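Local coordinates for hypothetical protein (Leishmania major, PDB 3LJN), which is of unknown function but is built from ankyrin repeats, a fold that in its relatives mostly serves to bind other proteins, at residues N127-H132 and L142-G147; T175-A180 and D190-T195; E182-E187 and I219-E224; V252-V257 and V289-V294. All blocks are in the same frame, centred on the assembly; numbering follows the deposited sequence.

Interaction 1: residues N127-H132 and L142-G147; sequences NEIGSH and LHWCVG
I129 and H132 close in on G147 and W144 at the C-terminal end of helix 141-147, where a projecting turn rests on the helical stack of this ankyrin-repeat protein. The turn is a type II' beta turn from I129 to H132, with G130 at positive phi, and weak backbone bonds between I129 and H132 hold its two ends together. I129 supplies the apolar wedge. Its CG1 is anti to the carbonyl carbon (chi1 -69°), which leaves CG2 anti to the backbone N, and this methyl does the touching. CG2 lies 4.1 Å from G147 CA, directly against backbone because the glycine presents no side chain, and 4.2 Å from W144 CE3 on the six-membered ring of the indole. The rotation of that indole is fixed from its other ring, where NE1 is hydrogen-bonded to D122 OD2; V126 and Q139 pack on it as well. Beyond the methyl contact the approaches are polar but not bonded. The carbonyl oxygens of I129 and G147 come within 3.8 Å of each other. H132 carries its CG beside the backbone N (chi1 -57°), on a CB that points toward helix 141-147, and its imidazole meets the G147 carbonyl with an edge while stacking with the ring of F183. The glycine oxygen lies near the imidazole plane, on the side of ND1 and CE1, with H132 ND1 3.8 Å from G147 O, too far for a hydrogen bond.

Interaction 2: residues T175-A180 and D190-T195; sequences TPLMRA and DLMMDT
Helices 176-180 and 190-195 run nearly antiparallel, their directions 148° apart and their axes 10.8 Å apart at closest, with L177 and M192 the closest CA pair, at 7.9 Å. That spacing is filled largely by selenomethionine M192 together with L177. The M192 chain runs extended through chi2 and then bends at chi3 (-48°), which places the terminal CE against helix 176-180. CE lies 3.4 Å from L177 CD2 and 4.0 Å from A180 CB, while SE sits 3.9 Å from P176 CB, so the end of M192 lies among three apolar residues on one side of the helix. L177 and M192 pass alongside each other, pointing opposite ways. The sequence T175-M178 is a TPLM version of the TPLH signature of ankyrin repeats, and T175 plays the usual part: its OG1 caps the helix by accepting from M178 N, a nearly straight bond of 3.3 Å, and is also joined to H214 NE2. A second selenomethionine, M193, flanks the centre, its CG 4.3 Å from L177 CD2. The buried layer continues into helices 141-147 and 153-162, where V146 packs on A180 and I156 on M192.

Interaction 3: residues E182-E187 and I219-E224; sequences EFRNRE and ILINWE
R186 and W223 are brought face to face by a bend at chi2 of the arginine (-130°), which swings CD aside, and by a tryptophan whose CG lies anti to its carbonyl carbon. The arginine chain runs over the indole against the direction of the W223 side chain. The guanidinium of R186 lies flat on the indole, planes 18° apart, with CZ 4.2 Å from the centroid of the five-membered ring of W223 and nearly on its normal, a cation-pi stack. Farther back along the arginine, CG makes a CH-pi contact 3.8 Å from the centroid of the six-membered ring. The salt bridge from R186 NH2 to D225 OD1 gives the guanidinium a second hold. On the opposite face of the indole sits CG2 of I221, offset toward the rim, so W223 is sandwiched between charge and methyl. The same methyl lies over one face of the R184 guanidinium and is 4.1 Å from R184 CD. Both segments turn here through Schellman motifs, with R184 and N222 at positive phi. These turns end helices 176-182 and 216-219 and lead into helices 186-195 and 224-231 of the ankyrin stack, and M181 of helix 176-182 touches both I221 and W223.

Interaction 4: residues V252-V257 and V289-V294; sequences VRAAMV and VWLDFV
A254 CB is the apolar centre, 3.6 Å from F293 CZ and 3.8 Å from L291 CD1. F293 holds its CG in the crowded position between backbone N and carbonyl carbon (chi1 59°), from which the ring presents its CZ and CE1 edge to A254, with the alanine CB in the ring plane. Next to this pair V294 fills in, CG1 lying 4.3 Å from A255 CB and CG2 against the carbonyl oxygens of R253 and A254. The alanines belong to the turn that ends helix 247-253, with A255 at positive phi and M256 at the N-cap of helix 257-266, a helix-turn-helix connection as in ankyrin repeats; a loop with a type I turn from L291 to V294 folds over it. W290 turns its ring edge to the helix end, CE3 meeting R253 O and CZ3 V252 O, while K302 makes a cation-pi contact with the indole. The same R253 O accepts from L291 N at 3.2 Å, the donor standing above the carbonyl plane. At the polar edge the R253 side chain crosses L291 at about a right angle and takes L291 CD2 over one guanidinium face. R253 NH1 gives V289 O a bond of 2.9 Å, almost straight (177°) and lying in both the guanidinium and carbonyl planes.

Overall arrangement
Interactions 1 and 2 are buried, interaction 3 lies at the surface and interaction 4 is partly buried toward the C-terminal end of the chain. Only interaction 2 is helix against helix, and it is purely apolar; the others involve turns and loops, with a methyl-on-backbone contact without hydrogen bonds in interaction 1, a cation-pi stack in interaction 3 and two hydrogen bonds in interaction 4. Interactions 2 and 3 share helix 186-195 and are joined by a probable hydrogen bond from N185 N to A180 O. H143 on P176 links interactions 1 and 2, a probable bond from N185 ND2 to V146 O links 1 and 3, and N222 on F293 links 3 and 4. Interactions 1 and 4 do not touch, their centres lying about 29 Å apart.

Interaction 1: residues N127-H132 and L142-G147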
# COMPACT_ATOMS: atom_id res chain seq x y z
N ASN A 127 -8.74 -7.94 13.19
CA ASN A 127 -9.09 -9.27 12.66
C ASN A 127 -10.27 -9.23 11.70
O ASN A 127 -11.06 -10.16 11.61
CB ASN A 127 -9.36 -10.22 13.82
CG ASN A 127 -8.12 -10.51 14.63
OD1 ASN A 127 -8.02 -10.12 15.79
ND2 ASN A 127 -7.15 -11.16 13.99
N GLU A 128 -10.35 -8.14 10.95
CA GLU A 128 -11.51 -7.84 10.12
C GLU A 128 -11.40 -6.37 9.75
O GLU A 128 -11.53 -5.50 10.61
CB GLU A 128 -12.82 -8.11 10.86
N ILE A 129 -11.12 -6.11 8.48
CA ILE A 129 -10.84 -4.77 8.01
C ILE A 129 -12.01 -4.34 7.15
O ILE A 129 -12.03 -4.58 5.95
CB ILE A 129 -9.53 -4.74 7.19
CG1 ILE A 129 -8.33 -4.98 8.12
CG2 ILE A 129 -9.37 -3.40 6.47
CD1 ILE A 129 -7.03 -5.32 7.39
N GLY A 130 -12.98 -3.71 7.80
CA GLY A 130 -14.22 -3.31 7.14
C GLY A 130 -15.08 -4.52 6.82
O GLY A 130 -15.82 -4.99 7.67
N SER A 131 -14.96 -5.02 5.60
CA SER A 131 -15.81 -6.09 5.10
C SER A 131 -15.06 -7.41 4.92
O SER A 131 -15.66 -8.42 4.59
CB SER A 131 -16.42 -5.67 3.76
OG SER A 131 -17.30 -6.65 3.26
N HIS A 132 -13.75 -7.39 5.17
CA HIS A 132 -12.89 -8.54 4.91
C HIS A 132 -12.35 -9.10 6.22
O HIS A 132 -12.60 -8.54 7.28
CB HIS A 132 -11.76 -8.11 3.99
CG HIS A 132 -12.25 -7.54 2.69
ND1 HIS A 132 -12.22 -6.19 2.41
CD2 HIS A 132 -12.83 -8.13 1.62
CE1 HIS A 132 -12.73 -5.98 1.21
NE2 HIS A 132 -13.11 -7.14 0.71
N LEU A 142 -3.74 4.67 4.09
CA LEU A 142 -4.01 4.32 2.71
C LEU A 142 -4.43 2.85 2.59
O LEU A 142 -5.24 2.53 1.73
CB LEU A 142 -2.80 4.64 1.82
CG LEU A 142 -3.02 4.79 0.31
CD1 LEU A 142 -4.13 5.76 -0.03
CD2 LEU A 142 -1.72 5.21 -0.39
N HIS A 143 -3.89 1.98 3.46
CA HIS A 143 -4.31 0.56 3.57
C HIS A 143 -5.79 0.42 3.99
O HIS A 143 -6.55 -0.34 3.40
CB HIS A 143 -3.51 -0.18 4.64
CG HIS A 143 -2.08 -0.48 4.29
ND1 HIS A 143 -1.02 0.22 4.83
CD2 HIS A 143 -1.53 -1.44 3.51
CE1 HIS A 143 0.11 -0.28 4.38
NE2 HIS A 143 -0.17 -1.28 3.57
N TRP A 144 -6.17 1.12 5.06
CA TRP A 144 -7.56 1.16 5.51
C TRP A 144 -8.50 1.52 4.39
O TRP A 144 -9.32 0.70 3.99
CB TRP A 144 -7.72 2.17 6.64
CG TRP A 144 -7.26 1.66 7.93
CD1 TRP A 144 -6.05 1.90 8.53
CD2 TRP A 144 -7.97 0.78 8.80
NE1 TRP A 144 -5.98 1.23 9.74
CE2 TRP A 144 -7.15 0.54 9.92
CE3 TRP A 144 -9.24 0.19 8.74
CZ2 TRP A 144 -7.56 -0.28 10.97
CZ3 TRP A 144 -9.65 -0.63 9.78
CH2 TRP A 144 -8.80 -0.86 10.88
N CYS A 145 -8.38 2.74 3.86
CA CYS A 145 -9.19 3.18 2.70
C CYS A 145 -9.42 2.07 1.69
O CYS A 145 -10.54 1.85 1.22
CB CYS A 145 -8.50 4.33 2.00
SG CYS A 145 -8.44 5.78 3.03
N VAL A 146 -8.34 1.38 1.36
CA VAL A 146 -8.40 0.31 0.39
C VAL A 146 -9.35 -0.80 0.83
O VAL A 146 -10.03 -1.41 -0.00
CB VAL A 146 -6.97 -0.23 0.09
CG1 VAL A 146 -7.03 -1.62 -0.51
CG2 VAL A 146 -6.24 0.75 -0.83
N GLY A 147 -9.43 -1.04 2.14
CA GLY A 147 -10.34 -2.06 2.69
C GLY A 147 -11.78 -1.63 2.90
O GLY A 147 -12.69 -2.47 2.92

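Interaction 2: residues T175-A180 and D190-T195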
# COMPACT_ATOMS: atom_id res chain seq x y z
N THR A 175 2.18 -3.57 1.00
CA THR A 175 1.89 -2.23 0.49
C THR A 175 0.40 -2.05 0.23
O THR A 175 -0.34 -3.02 0.23
CB THR A 175 2.69 -1.98 -0.79
OG1 THR A 175 2.23 -2.84 -1.85
CG2 THR A 175 4.15 -2.26 -0.56
N PRO A 176 -0.06 -0.81 0.03
CA PRO A 176 -1.49 -0.71 -0.30
C PRO A 176 -1.89 -1.39 -1.61
O PRO A 176 -2.99 -1.91 -1.69
CB PRO A 176 -1.73 0.80 -0.37
CG PRO A 176 -0.77 1.34 0.61
CD PRO A 176 0.46 0.47 0.54
N LEU A 177 -1.01 -1.42 -2.61
CA LEU A 177 -1.32 -2.15 -3.84
C LEU A 177 -1.54 -3.61 -3.51
O LEU A 177 -2.57 -4.17 -3.87
CB LEU A 177 -0.21 -2.00 -4.88
CG LEU A 177 -0.21 -0.65 -5.58
CD1 LEU A 177 1.06 -0.48 -6.40
CD2 LEU A 177 -1.46 -0.46 -6.46
N MSE A 178 -0.57 -4.21 -2.82
CA MSE A 178 -0.68 -5.59 -2.35
C MSE A 178 -2.02 -5.82 -1.63
O MSE A 178 -2.69 -6.83 -1.85
CB MSE A 178 0.50 -5.95 -1.44
CG MSE A 178 1.79 -6.29 -2.19
SE MSE A 178 3.37 -6.60 -1.01
CE MSE A 178 4.82 -6.74 -2.34
N ARG A 179 -2.43 -4.86 -0.82
CA ARG A 179 -3.69 -4.95 -0.08
C ARG A 179 -4.92 -4.96 -0.99
O ARG A 179 -5.89 -5.66 -0.69
CB ARG A 179 -3.79 -3.78 0.91
CG ARG A 179 -4.93 -3.90 1.90
CD ARG A 179 -4.75 -5.07 2.86
NE ARG A 179 -4.50 -4.63 4.23
CZ ARG A 179 -3.31 -4.61 4.84
NH1 ARG A 179 -2.21 -5.03 4.21
NH2 ARG A 179 -3.22 -4.17 6.09
N ALA A 180 -4.89 -4.18 -2.07
CA ALA A 180 -6.04 -4.08 -2.99
C ALA A 180 -6.17 -5.35 -3.82
O ALA A 180 -7.28 -5.83 -4.09
CB ALA A 180 -5.89 -2.87 -3.89
N ASP A 190 -6.61 0.68 -9.74
CA ASP A 190 -6.46 1.51 -10.93
C ASP A 190 -6.31 2.97 -10.52
O ASP A 190 -5.37 3.65 -10.95
CB ASP A 190 -7.68 1.39 -11.85
CG ASP A 190 -7.81 0.01 -12.47
OD1 ASP A 190 -6.80 -0.75 -12.55
OD2 ASP A 190 -8.95 -0.31 -12.89
N LEU A 191 -7.24 3.43 -9.69
CA LEU A 191 -7.21 4.78 -9.18
C LEU A 191 -5.83 5.12 -8.60
O LEU A 191 -5.27 6.16 -8.91
CB LEU A 191 -8.30 4.98 -8.13
CG LEU A 191 -8.49 6.42 -7.64
CD1 LEU A 191 -8.83 7.32 -8.80
CD2 LEU A 191 -9.58 6.48 -6.59
N MSE A 192 -5.28 4.23 -7.78
CA MSE A 192 -3.96 4.47 -7.20
C MSE A 192 -2.88 4.63 -8.25
O MSE A 192 -2.08 5.55 -8.19
CB MSE A 192 -3.57 3.36 -6.22
CG MSE A 192 -4.17 3.54 -4.82
SE MSE A 192 -3.70 2.16 -3.50
CE MSE A 192 -4.04 0.56 -4.56
N MSE A 193 -2.85 3.73 -9.23
CA MSE A 193 -1.83 3.75 -10.27
C MSE A 193 -2.04 4.84 -11.30
O MSE A 193 -1.09 5.25 -11.96
CB MSE A 193 -1.79 2.42 -11.00
CG MSE A 193 -0.91 1.38 -10.34
SE MSE A 193 -1.43 -0.38 -11.05
CE MSE A 193 0.32 -1.29 -11.11
N ASP A 194 -3.28 5.30 -11.48
CA ASP A 194 -3.56 6.35 -12.47
C ASP A 194 -3.52 7.75 -11.84
O ASP A 194 -3.14 8.71 -12.50
CB ASP A 194 -4.89 6.06 -13.18
CG ASP A 194 -4.94 4.63 -13.79
OD1 ASP A 194 -3.96 3.86 -13.61
OD2 ASP A 194 -5.96 4.27 -14.43
N THR A 195 -3.88 7.85 -10.57
CA THR A 195 -3.80 9.10 -9.81
C THR A 195 -2.38 9.46 -9.40
O THR A 195 -2.07 10.63 -9.24
CB THR A 195 -4.64 9.01 -8.51
OG1 THR A 195 -5.95 8.52 -8.81
CG2 THR A 195 -4.77 10.38 -7.84

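Interaction 3: residues E182-E187 and I219-E224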
# COMPACT_ATOMS: atom_id res chain seq x y z
N GLU A 182 -5.10 -8.34 -2.62
CA GLU A 182 -5.62 -9.37 -1.70
C GLU A 182 -7.14 -9.29 -1.58
O GLU A 182 -7.83 -10.27 -1.79
CB GLU A 182 -4.95 -9.30 -0.31
CG GLU A 182 -5.63 -10.15 0.78
CD GLU A 182 -4.70 -10.54 1.95
OE1 GLU A 182 -3.58 -9.99 2.05
OE2 GLU A 182 -5.11 -11.41 2.78
N PHE A 183 -7.68 -8.11 -1.28
CA PHE A 183 -9.12 -7.91 -1.28
C PHE A 183 -9.71 -7.76 -2.70
O PHE A 183 -10.85 -7.33 -2.85
CB PHE A 183 -9.50 -6.66 -0.48
CG PHE A 183 -8.96 -6.64 0.93
CD1 PHE A 183 -8.57 -5.43 1.51
CD2 PHE A 183 -8.86 -7.81 1.69
CE1 PHE A 183 -8.10 -5.39 2.80
CE2 PHE A 183 -8.38 -7.77 3.00
CZ PHE A 183 -7.99 -6.55 3.55
N ARG A 184 -8.95 -8.10 -3.73
CA ARG A 184 -9.43 -8.03 -5.11
C ARG A 184 -10.35 -6.83 -5.33
O ARG A 184 -11.45 -6.97 -5.85
CB ARG A 184 -10.10 -9.35 -5.55
CG ARG A 184 -9.23 -10.55 -5.20
CD ARG A 184 -9.20 -11.64 -6.23
NE ARG A 184 -8.62 -12.93 -5.78
CZ ARG A 184 -7.78 -13.15 -4.75
NH1 ARG A 184 -7.31 -12.18 -3.98
NH2 ARG A 184 -7.39 -14.40 -4.50
N ASN A 185 -9.86 -5.67 -4.92
CA ASN A 185 -10.54 -4.39 -5.13
C ASN A 185 -9.90 -3.66 -6.29
O ASN A 185 -8.91 -2.96 -6.09
CB ASN A 185 -10.44 -3.54 -3.86
CG ASN A 185 -10.96 -2.10 -4.05
OD1 ASN A 185 -11.33 -1.68 -5.15
ND2 ASN A 185 -10.96 -1.34 -2.96
N ARG A 186 -10.45 -3.80 -7.49
CA ARG A 186 -9.83 -3.19 -8.68
C ARG A 186 -9.96 -1.67 -8.74
O ARG A 186 -8.95 -1.00 -8.93
CB ARG A 186 -10.35 -3.80 -9.98
CG ARG A 186 -9.28 -4.56 -10.74
CD ARG A 186 -9.24 -4.14 -12.19
NE ARG A 186 -8.22 -4.87 -12.95
CZ ARG A 186 -8.34 -6.13 -13.37
NH1 ARG A 186 -9.43 -6.85 -13.09
NH2 ARG A 186 -7.34 -6.70 -14.05
N GLU A 187 -11.16 -1.12 -8.60
CA GLU A 187 -11.34 0.34 -8.63
C GLU A 187 -10.29 1.10 -7.82
O GLU A 187 -9.79 2.14 -8.25
CB GLU A 187 -12.74 0.74 -8.16
CG GLU A 187 -13.80 0.66 -9.26
CD GLU A 187 -14.96 1.63 -9.03
OE1 GLU A 187 -15.90 1.28 -8.27
OE2 GLU A 187 -14.95 2.74 -9.62
N ILE A 219 -0.02 -12.28 -10.81
CA ILE A 219 0.01 -13.60 -11.45
C ILE A 219 -0.77 -14.61 -10.61
O ILE A 219 -1.67 -15.27 -11.12
CB ILE A 219 1.44 -14.14 -11.67
CG1 ILE A 219 2.26 -13.21 -12.57
CG2 ILE A 219 1.38 -15.52 -12.32
CD1 ILE A 219 3.64 -13.74 -12.92
N LEU A 220 -0.45 -14.70 -9.32
CA LEU A 220 -1.17 -15.58 -8.38
C LEU A 220 -2.65 -15.26 -8.29
O LEU A 220 -3.47 -16.15 -8.06
CB LEU A 220 -0.59 -15.48 -6.97
CG LEU A 220 0.86 -15.95 -6.80
CD1 LEU A 220 1.33 -15.66 -5.38
CD2 LEU A 220 0.99 -17.41 -7.15
N ILE A 221 -2.97 -13.98 -8.46
CA ILE A 221 -4.33 -13.45 -8.40
C ILE A 221 -5.08 -13.62 -9.71
O ILE A 221 -6.30 -13.50 -9.75
CB ILE A 221 -4.28 -11.97 -8.06
CG1 ILE A 221 -3.77 -11.78 -6.64
CG2 ILE A 221 -5.63 -11.31 -8.20
CD1 ILE A 221 -3.82 -10.36 -6.20
N ASN A 222 -4.33 -13.88 -10.77
CA ASN A 222 -4.85 -13.97 -12.13
C ASN A 222 -5.31 -12.62 -12.69
O ASN A 222 -6.34 -12.52 -13.37
CB ASN A 222 -5.95 -15.03 -12.26
CG ASN A 222 -6.21 -15.43 -13.71
OD1 ASN A 222 -5.42 -15.14 -14.61
ND2 ASN A 222 -7.33 -16.10 -13.94
N TRP A 223 -4.52 -11.59 -12.41
CA TRP A 223 -4.71 -10.27 -12.97
C TRP A 223 -3.62 -10.04 -14.02
O TRP A 223 -2.64 -9.35 -13.76
CB TRP A 223 -4.67 -9.23 -11.85
CG TRP A 223 -6.00 -9.08 -11.14
CD1 TRP A 223 -7.11 -9.88 -11.27
CD2 TRP A 223 -6.35 -8.07 -10.18
NE1 TRP A 223 -8.12 -9.42 -10.47
CE2 TRP A 223 -7.68 -8.31 -9.79
CE3 TRP A 223 -5.67 -6.97 -9.63
CZ2 TRP A 223 -8.35 -7.50 -8.86
CZ3 TRP A 223 -6.34 -6.16 -8.70
CH2 TRP A 223 -7.66 -6.43 -8.33
N GLU A 224 -3.81 -10.62 -15.20
CA GLU A 224 -2.77 -10.62 -16.24
C GLU A 224 -2.45 -9.22 -16.75
O GLU A 224 -1.29 -8.89 -16.94
CB GLU A 224 -3.14 -11.53 -17.42
CG GLU A 224 -1.96 -11.83 -18.37
CD GLU A 224 -2.31 -12.76 -19.55
OE1 GLU A 224 -3.51 -12.98 -19.82
OE2 GLU A 224 -1.38 -13.25 -20.21

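Interaction 4: residues V252-V257 and V289-V294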
# COMPACT_ATOMS: atom_id res chain seq x y z
N VAL A 252 4.52 -18.81 -16.59
CA VAL A 252 4.38 -20.10 -17.25
C VAL A 252 3.26 -20.88 -16.56
O VAL A 252 2.28 -21.25 -17.21
CB VAL A 252 5.71 -20.91 -17.22
CG1 VAL A 252 5.47 -22.34 -17.64
CG2 VAL A 252 6.74 -20.25 -18.13
N ARG A 253 3.42 -21.06 -15.24
CA ARG A 253 2.46 -21.80 -14.41
C ARG A 253 1.04 -21.24 -14.40
O ARG A 253 0.08 -21.98 -14.21
CB ARG A 253 2.94 -21.85 -12.97
CG ARG A 253 4.10 -22.78 -12.74
CD ARG A 253 3.92 -23.48 -11.43
NE ARG A 253 4.35 -22.70 -10.28
CZ ARG A 253 3.77 -22.72 -9.08
NH1 ARG A 253 2.69 -23.47 -8.83
NH2 ARG A 253 4.28 -21.98 -8.10
N ALA A 254 0.90 -19.93 -14.58
CA ALA A 254 -0.41 -19.31 -14.65
C ALA A 254 -1.02 -19.40 -16.05
O ALA A 254 -2.12 -18.87 -16.26
CB ALA A 254 -0.32 -17.85 -14.23
N ALA A 255 -0.35 -20.09 -16.98
CA ALA A 255 -0.64 -20.02 -18.41
C ALA A 255 -0.27 -18.60 -18.84
O ALA A 255 0.90 -18.24 -18.77
CB ALA A 255 -2.09 -20.35 -18.71
N MSE A 256 -1.21 -17.76 -19.23
CA MSE A 256 -0.89 -16.33 -19.38
C MSE A 256 0.18 -16.17 -20.45
O MSE A 256 1.36 -16.09 -20.14
CB MSE A 256 -0.42 -15.67 -18.06
CG MSE A 256 -1.51 -15.52 -16.95
SE MSE A 256 -1.09 -14.17 -15.51
CE MSE A 256 0.85 -14.06 -15.78
N VAL A 257 -0.27 -16.10 -21.70
CA VAL A 257 0.61 -16.23 -22.86
C VAL A 257 1.35 -14.94 -23.17
O VAL A 257 2.58 -14.95 -23.31
CB VAL A 257 -0.18 -16.68 -24.11
CG1 VAL A 257 0.78 -17.00 -25.23
CG2 VAL A 257 -1.03 -17.89 -23.80
N VAL A 289 3.33 -27.42 -12.15
CA VAL A 289 2.26 -27.37 -11.16
C VAL A 289 1.38 -26.16 -11.48
O VAL A 289 1.49 -25.12 -10.84
CB VAL A 289 2.82 -27.25 -9.71
CG1 VAL A 289 1.69 -27.24 -8.67
CG2 VAL A 289 3.81 -28.36 -9.43
N TRP A 290 0.50 -26.33 -12.46
CA TRP A 290 -0.39 -25.25 -12.89
C TRP A 290 -1.17 -24.65 -11.73
O TRP A 290 -1.57 -25.37 -10.84
CB TRP A 290 -1.41 -25.78 -13.88
CG TRP A 290 -0.83 -26.47 -15.02
CD1 TRP A 290 -0.86 -27.80 -15.25
CD2 TRP A 290 -0.14 -25.88 -16.12
NE1 TRP A 290 -0.23 -28.09 -16.44
CE2 TRP A 290 0.23 -26.92 -16.99
CE3 TRP A 290 0.21 -24.57 -16.45
CZ2 TRP A 290 0.93 -26.70 -18.18
CZ3 TRP A 290 0.91 -24.34 -17.63
CH2 TRP A 290 1.26 -25.40 -18.48
N LEU A 291 -1.42 -23.34 -11.77
CA LEU A 291 -2.19 -22.68 -10.71
C LEU A 291 -3.69 -22.97 -10.84
O LEU A 291 -4.16 -23.40 -11.88
CB LEU A 291 -1.92 -21.17 -10.68
CG LEU A 291 -0.46 -20.74 -10.60
CD1 LEU A 291 -0.38 -19.25 -10.66
CD2 LEU A 291 0.23 -21.24 -9.37
N ASP A 292 -4.44 -22.74 -9.77
CA ASP A 292 -5.79 -23.30 -9.61
C ASP A 292 -6.85 -22.74 -10.56
O ASP A 292 -7.72 -23.48 -11.02
CB ASP A 292 -6.25 -23.13 -8.16
CG ASP A 292 -5.27 -23.74 -7.18
OD1 ASP A 292 -4.19 -24.23 -7.66
OD2 ASP A 292 -5.57 -23.73 -5.95
N PHE A 293 -6.79 -21.43 -10.81
CA PHE A 293 -7.60 -20.76 -11.84
C PHE A 293 -7.26 -21.21 -13.28
O PHE A 293 -7.88 -20.70 -14.21
CB PHE A 293 -7.39 -19.25 -11.74
CG PHE A 293 -5.95 -18.83 -11.90
CD1 PHE A 293 -5.39 -18.68 -13.17
CD2 PHE A 293 -5.14 -18.61 -10.79
CE1 PHE A 293 -4.06 -18.32 -13.33
CE2 PHE A 293 -3.82 -18.25 -10.95
CZ PHE A 293 -3.28 -18.10 -12.22
N VAL A 294 -6.26 -22.08 -13.46
CA VAL A 294 -5.90 -22.68 -14.76
C VAL A 294 -6.61 -24.02 -14.90
O VAL A 294 -6.52 -24.83 -13.99
CB VAL A 294 -4.40 -23.00 -14.86
CG1 VAL A 294 -4.03 -23.33 -16.27
CG2 VAL A 294 -3.56 -21.86 -14.36